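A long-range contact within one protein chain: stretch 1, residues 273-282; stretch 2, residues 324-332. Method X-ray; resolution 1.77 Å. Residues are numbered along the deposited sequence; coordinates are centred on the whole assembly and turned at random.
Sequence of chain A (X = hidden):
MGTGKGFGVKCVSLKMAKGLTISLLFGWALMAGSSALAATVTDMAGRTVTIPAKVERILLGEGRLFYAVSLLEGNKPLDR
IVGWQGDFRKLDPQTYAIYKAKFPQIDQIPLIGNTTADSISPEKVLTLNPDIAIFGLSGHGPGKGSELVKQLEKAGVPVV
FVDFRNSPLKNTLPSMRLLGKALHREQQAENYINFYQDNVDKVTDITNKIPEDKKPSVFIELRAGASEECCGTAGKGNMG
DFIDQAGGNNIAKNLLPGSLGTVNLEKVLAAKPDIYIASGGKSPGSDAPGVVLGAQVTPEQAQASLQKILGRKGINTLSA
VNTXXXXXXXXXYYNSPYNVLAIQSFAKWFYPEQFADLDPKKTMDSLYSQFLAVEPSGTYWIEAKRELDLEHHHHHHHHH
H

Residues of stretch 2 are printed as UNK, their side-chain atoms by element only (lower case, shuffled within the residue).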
ATOM      1  N   PRO A 273      18.372   3.364 -15.933  1.00 30.59           N
ATOM      2  CA  PRO A 273      18.307   3.722 -14.511  1.00 31.44           C
ATOM      3  C   PRO A 273      19.381   3.023 -13.696  1.00 30.07           C
ATOM      4  O   PRO A 273      19.736   1.866 -13.946  1.00 29.14           O
ATOM      5  CB  PRO A 273      16.905   3.255 -14.093  1.00 29.05           C
ATOM      6  CG  PRO A 273      16.565   2.167 -15.085  1.00 31.15           C
ATOM      7  CD  PRO A 273      17.173   2.616 -16.370  1.00 33.31           C
ATOM      8  N   ASP A 274      19.879   3.737 -12.689  1.00 24.49           N
ATOM      9  CA  ASP A 274      20.878   3.158 -11.796  1.00 30.09           C
ATOM     10  C   ASP A 274      20.312   1.978 -11.014  1.00 30.06           C
ATOM     11  O   ASP A 274      21.020   0.994 -10.760  1.00 26.01           O
ATOM     12  CB  ASP A 274      21.401   4.211 -10.825  1.00 24.68           C
ATOM     13  CG  ASP A 274      22.142   5.328 -11.522  1.00 33.01           C
ATOM     14  OD1 ASP A 274      22.773   5.066 -12.573  1.00 31.02           O
ATOM     15  OD2 ASP A 274      22.104   6.469 -11.004  1.00 33.23           O
ATOM     16  N   ILE A 275      19.039   2.065 -10.621  1.00 25.78           N
ATOM     17  CA  ILE A 275      18.402   1.112  -9.716  1.00 27.70           C
ATOM     18  C   ILE A 275      17.067   0.690 -10.314  1.00 26.93           C
ATOM     19  O   ILE A 275      16.333   1.520 -10.859  1.00 24.21           O
ATOM     20  CB  ILE A 275      18.211   1.736  -8.316  1.00 27.76           C
ATOM     21  CG1 ILE A 275      19.567   1.959  -7.647  1.00 28.96           C
ATOM     22  CG2 ILE A 275      17.300   0.880  -7.436  1.00 26.69           C
ATOM     23  CD1 ILE A 275      19.490   2.703  -6.341  1.00 31.71           C
ATOM     24  N   TYR A 276      16.754  -0.608 -10.216  1.00 25.56           N
ATOM     25  CA  TYR A 276      15.505  -1.169 -10.720  1.00 23.82           C
ATOM     26  C   TYR A 276      14.734  -1.783  -9.561  1.00 23.56           C
ATOM     27  O   TYR A 276      15.302  -2.533  -8.761  1.00 24.59           O
ATOM     28  CB  TYR A 276      15.752  -2.231 -11.807  1.00 25.12           C
ATOM     29  CG  TYR A 276      14.500  -3.017 -12.156  1.00 22.60           C
ATOM     30  CD1 TYR A 276      13.617  -2.555 -13.116  1.00 23.44           C
ATOM     31  CD2 TYR A 276      14.206  -4.211 -11.516  1.00 24.76           C
ATOM     32  CE1 TYR A 276      12.469  -3.256 -13.436  1.00 28.45           C
ATOM     33  CE2 TYR A 276      13.048  -4.924 -11.825  1.00 27.47           C
ATOM     34  CZ  TYR A 276      12.194  -4.446 -12.791  1.00 25.64           C
ATOM     35  OH  TYR A 276      11.046  -5.136 -13.105  1.00 29.23           O
ATOM     36  N   ILE A 277      13.443  -1.454  -9.470  1.00 23.99           N
ATOM     37  CA  ILE A 277      12.553  -1.989  -8.445  1.00 24.27           C
ATOM     38  C   ILE A 277      11.338  -2.581  -9.136  1.00 21.39           C
ATOM     39  O   ILE A 277      10.744  -1.938 -10.009  1.00 26.07           O
ATOM     40  CB  ILE A 277      12.097  -0.908  -7.440  1.00 23.97           C
ATOM     41  CG1 ILE A 277      13.290  -0.153  -6.866  1.00 25.66           C
ATOM     42  CG2 ILE A 277      11.307  -1.542  -6.297  1.00 21.20           C
ATOM     43  CD1 ILE A 277      12.886   0.887  -5.819  1.00 26.65           C
ATOM     44  N   ALA A 278      10.950  -3.788  -8.724  1.00 21.69           N
ATOM     45  CA  ALA A 278       9.703  -4.405  -9.154  1.00 24.67           C
ATOM     46  C   ALA A 278       8.753  -4.503  -7.967  1.00 19.54           C
ATOM     47  O   ALA A 278       9.177  -4.822  -6.857  1.00 23.20           O
ATOM     48  CB  ALA A 278       9.950  -5.811  -9.733  1.00 23.29           C
ATOM     49  N   SER A 279       7.470  -4.236  -8.187  1.00 20.72           N
ATOM     50  CA  SER A 279       6.471  -4.482  -7.152  1.00 20.67           C
ATOM     51  C   SER A 279       5.627  -5.688  -7.528  1.00 20.29           C
ATOM     52  O   SER A 279       5.405  -5.971  -8.709  1.00 25.76           O
ATOM     53  CB  SER A 279       5.540  -3.279  -6.906  1.00 20.30           C
ATOM     54  OG  SER A 279       4.443  -3.265  -7.806  1.00 23.25           O
ATOM     55  N   GLY A 280       5.138  -6.381  -6.503  1.00 20.89           N
ATOM     56  CA  GLY A 280       4.248  -7.502  -6.739  1.00 22.33           C
ATOM     57  C   GLY A 280       3.694  -8.037  -5.441  1.00 21.67           C
ATOM     58  O   GLY A 280       4.098  -7.630  -4.351  1.00 20.69           O
ATOM     59  N   GLY A 281       2.763  -8.990  -5.572  1.00 24.08           N
ATOM     60  CA  GLY A 281       2.103  -9.539  -4.399  1.00 25.93           C
ATOM     61  C   GLY A 281       1.528 -10.919  -4.644  1.00 27.69           C
ATOM     62  O   GLY A 281       0.526 -11.317  -4.031  1.00 27.15           O
ATOM     63  N   LYS A 282       2.155 -11.660  -5.550  1.00 25.29           N
ATOM     64  CA  LYS A 282       1.649 -12.990  -5.871  1.00 26.10           C
ATOM     65  C   LYS A 282       1.857 -13.950  -4.705  1.00 28.62           C
ATOM     66  O   LYS A 282       2.739 -13.772  -3.856  1.00 25.46           O
ATOM     67  CB  LYS A 282       2.332 -13.542  -7.126  1.00 28.34           C
ATOM     68  CG  LYS A 282       1.958 -12.816  -8.406  1.00 29.29           C
ATOM     69  CD  LYS A 282       0.469 -12.892  -8.672  1.00 32.67           C
ATOM     70  CE  LYS A 282       0.097 -12.096  -9.912  1.00 38.00           C
ATOM     71  NZ  LYS A 282      -1.365 -11.834  -9.941  1.00 44.17           N
ATOM     72  N   UNK A 324      23.805  -5.861  -9.967  1.00 40.07           N
ATOM     73  CA  UNK A 324      23.475  -5.956  -8.556  1.00 42.24           C
ATOM     74  C   UNK A 324      22.765  -4.745  -7.990  1.00 44.22           C
ATOM     75  O   UNK A 324      23.076  -4.312  -6.869  1.00 42.33           O
ATOM     76  N   UNK A 325      21.820  -4.181  -8.736  1.00 35.00           N
ATOM     77  CA  UNK A 325      21.026  -3.051  -8.263  1.00 34.26           C
ATOM     78  C   UNK A 325      19.553  -3.280  -8.593  1.00 32.39           C
ATOM     79  O   UNK A 325      18.872  -2.417  -9.149  1.00 30.79           O
ATOM     80  c   UNK A 325      22.966  -1.450  -8.547  1.00 36.88           C
ATOM     81  c   UNK A 325      21.532  -1.741  -8.867  1.00 34.30           C
ATOM     82  n   UNK A 325      23.365  -0.907  -7.345  1.00 36.88           N
ATOM     83  c   UNK A 325      24.681  -0.778  -7.338  1.00 41.84           C
ATOM     84  c   UNK A 325      24.098  -1.654  -9.264  1.00 41.33           C
ATOM     85  n   UNK A 325      25.150  -1.223  -8.492  1.00 38.59           N
ATOM     86  N   UNK A 326      19.041  -4.462  -8.239  1.00 31.39           N
ATOM     87  CA  UNK A 326      17.649  -4.818  -8.499  1.00 27.20           C
ATOM     88  C   UNK A 326      16.996  -5.309  -7.215  1.00 27.44           C
ATOM     89  O   UNK A 326      17.626  -6.016  -6.414  1.00 27.60           O
ATOM     90  c   UNK A 326      17.545  -5.887  -9.599  1.00 29.44           C
ATOM     91  o   UNK A 326      17.802  -5.330 -10.885  1.00 30.35           O
ATOM     92  N   UNK A 327      15.732  -4.918  -7.017  1.00 23.99           N
ATOM     93  CA  UNK A 327      15.019  -5.147  -5.761  1.00 24.68           C
ATOM     94  C   UNK A 327      13.541  -5.357  -6.058  1.00 21.37           C
ATOM     95  O   UNK A 327      13.056  -5.005  -7.133  1.00 21.86           O
ATOM     96  c   UNK A 327      19.300  -2.684  -4.513  1.00 31.94           C
ATOM     97  c   UNK A 327      15.198  -3.959  -4.785  1.00 23.33           C
ATOM     98  c   UNK A 327      17.459  -3.962  -3.673  1.00 29.84           C
ATOM     99  c   UNK A 327      17.179  -2.602  -5.621  1.00 26.79           C
ATOM    100  c   UNK A 327      16.639  -3.495  -4.687  1.00 24.56           C
ATOM    101  c   UNK A 327      18.776  -3.560  -3.579  1.00 28.51           C
ATOM    102  c   UNK A 327      18.514  -2.200  -5.544  1.00 28.89           C
ATOM    103  o   UNK A 327      20.625  -2.301  -4.402  1.00 31.28           O
ATOM    104  N   UNK A 328      12.821  -5.924  -5.085  1.00 23.82           N
ATOM    105  CA  UNK A 328      11.371  -6.032  -5.186  1.00 24.19           C
ATOM    106  C   UNK A 328      10.712  -5.562  -3.896  1.00 20.85           C
ATOM    107  O   UNK A 328      11.240  -5.758  -2.796  1.00 21.21           O
ATOM    108  c   UNK A 328      10.903  -7.464  -5.507  1.00 27.35           C
ATOM    109  N   UNK A 329       9.539  -4.944  -4.056  1.00 23.08           N
ATOM    110  CA  UNK A 329       8.764  -4.383  -2.958  1.00 20.77           C
ATOM    111  C   UNK A 329       7.326  -4.885  -3.054  1.00 17.03           C
ATOM    112  O   UNK A 329       6.794  -5.087  -4.149  1.00 19.25           O
ATOM    113  c   UNK A 329       8.171  -2.263  -1.723  1.00 19.46           C
ATOM    114  c   UNK A 329       8.122  -2.302  -4.257  1.00 17.25           C
ATOM    115  c   UNK A 329       8.808  -2.833  -2.986  1.00 19.92           C
ATOM    116  c   UNK A 329       9.001  -2.477  -0.468  1.00 21.10           C
ATOM    117  N   UNK A 330       6.690  -5.067  -1.893  1.00 20.27           N
ATOM    118  CA  UNK A 330       5.292  -5.507  -1.849  1.00 22.14           C
ATOM    119  C   UNK A 330       4.377  -4.448  -2.450  1.00 22.35           C
ATOM    120  O   UNK A 330       4.402  -3.283  -2.038  1.00 20.15           O
ATOM    121  c   UNK A 330       2.352  -4.888   1.505  1.00 22.14           C
ATOM    122  c   UNK A 330       3.579  -6.480  -0.161  1.00 22.44           C
ATOM    123  c   UNK A 330       2.530  -6.029   0.703  1.00 20.25           C
ATOM    124  c   UNK A 330       1.175  -4.764   2.233  1.00 22.98           C
ATOM    125  c   UNK A 330       4.896  -5.789  -0.404  1.00 19.96           C
ATOM    126  c   UNK A 330       0.332  -6.892   1.405  1.00 19.49           C
ATOM    127  c   UNK A 330       0.177  -5.756   2.173  1.00 25.76           C
ATOM    128  c   UNK A 330       1.509  -7.015   0.676  1.00 22.10           C
ATOM    129  n   UNK A 330       1.927  -8.019  -0.160  1.00 22.54           N
ATOM    130  c   UNK A 330       3.176  -7.694  -0.653  1.00 22.52           C
ATOM    131  N   UNK A 331       3.550  -4.859  -3.412  1.00 19.51           N
ATOM    132  CA  UNK A 331       2.815  -3.876  -4.190  1.00 19.68           C
ATOM    133  C   UNK A 331       1.786  -3.132  -3.355  1.00 19.02           C
ATOM    134  O   UNK A 331       1.542  -1.942  -3.598  1.00 19.61           O
ATOM    135  c   UNK A 331       1.316  -3.557  -6.168  1.00 23.49           C
ATOM    136  n   UNK A 331      -0.221  -2.304  -7.099  1.00 20.82           N
ATOM    137  c   UNK A 331      -0.022  -3.363  -6.254  1.00 24.28           C
ATOM    138  c   UNK A 331       0.954  -1.844  -7.498  1.00 21.90           C
ATOM    139  c   UNK A 331       2.121  -4.528  -5.374  1.00 22.54           C
ATOM    140  n   UNK A 331       1.901  -2.587  -6.955  1.00 21.65           N
ATOM    141  N   UNK A 332       1.192  -3.795  -2.363  1.00 19.99           N
ATOM    142  CA  UNK A 332       0.109  -3.147  -1.630  1.00 18.96           C
ATOM    143  C   UNK A 332       0.570  -1.963  -0.798  1.00 19.26           C
ATOM    144  O   UNK A 332      -0.292  -1.200  -0.334  1.00 20.06           O
ATOM    145  n   UNK A 332      -1.347  -6.421  -1.268  1.00 33.10           N
ATOM    146  o   UNK A 332      -2.154  -4.720  -2.498  1.00 27.74           O
ATOM    147  c   UNK A 332      -0.610  -4.170  -0.758  1.00 20.34           C
ATOM    148  c   UNK A 332      -1.444  -5.130  -1.582  1.00 25.12           C
TER
HETATM  149  O   HOH W   1       0.593 -10.461  -0.887  1.00 28.71           O
HETATM  150  O   HOH W   2      -1.242  -9.061  -2.653  1.00 31.10           O

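Position 324 has no side-chain atoms, and its backbone angles, 82/41, would jam a CB against the preceding carbonyl; it is Gly324, outside the reach of stretch 1. Position 325 carries one carbon, then a five-membered ring of three carbons and two nitrogens, and its CB, pointing toward stretch 1, lies 3.4 Å from Asp274 O: His325. His325 O accepts from Tyr276 N at 3.0 Å, the first rung of a parallel ladder.

At 326 a single carbon bears one oxygen, which sits 3.8 Å from Tyr276 CD2: a serine hydroxymethyl in the m rotamer. Ser326 pairs with Tyr276 on the same face. Position 327 shows one carbon and a ring of six carbons bearing one oxygen; the ring turns to the face shared with Ile277 and packs against the neighbouring isoleucine, Ile275. This is Tyr327, with Ile275 CG2 to Tyr327 CE2 being 3.8 Å. Its backbone is used twice, Tyr327 N donating to Tyr276 O at 3.0 Å and Tyr327 O accepting from Ala278 N at 2.9 Å.

Position 328 has one carbon and nothing more, and it pairs with Ala278, both methyls on the same face, so it is Ala328. The CA atoms of Ala278 and Ala328 stand 4.6 Å apart; Ala328 CA also approaches Ala278 O at 3.0 Å in a CA-H...O contact. Four carbons at 329, forked at the first with one arm two carbons long and touching Ile277 and Ser279, make Ile329. Ile329 CG2 meets Ile277 CG2 at 3.9 Å and Ser279 CB at 3.8 Å, and Ile329 N donates to Ala278 O at 2.8 Å.

Position 330 has one carbon, then fused five- and six-membered rings holding eight carbons and one nitrogen; its CB points away, yet the rings return toward Gly281: Trp330. Trp330 CD1 lies 4.3 Å from Gly281 CA, and a water oxygen accepts from Trp330 NE1 at 2.9 Å and lies 3.3 Å from Gly281 O. Position 331 again has one carbon and a ring of three carbons and two nitrogens, with Ser279 OG at the ring edge: His331. His331 ND1 is hydrogen-bonded to Ser279 OG at 2.8 Å. Position 332 has two carbons, the second carrying one oxygen and one nitrogen, and makes no direct contact with stretch 1: Asn332. A second water oxygen accepts from Asn332 ND2 at 3.0 Å and lies 3.2 Å from Gly281 O.

The rule is a backbone ladder with side chains sorted by face. Alternate residues of each strand supply both N and O, so six main-chain hydrogen bonds fix the parallel register. Tyr276, Ser326 and the alanine pair line one face; Ile277, Tyr327, Ser279 and Ile329 line the other. At the end, His331 N closes on Gly280 O at 3.0 Å, and the serine–histidine bond adds a polar side-chain latch.

Stretch 2 (324-332) GHSYAIWHN
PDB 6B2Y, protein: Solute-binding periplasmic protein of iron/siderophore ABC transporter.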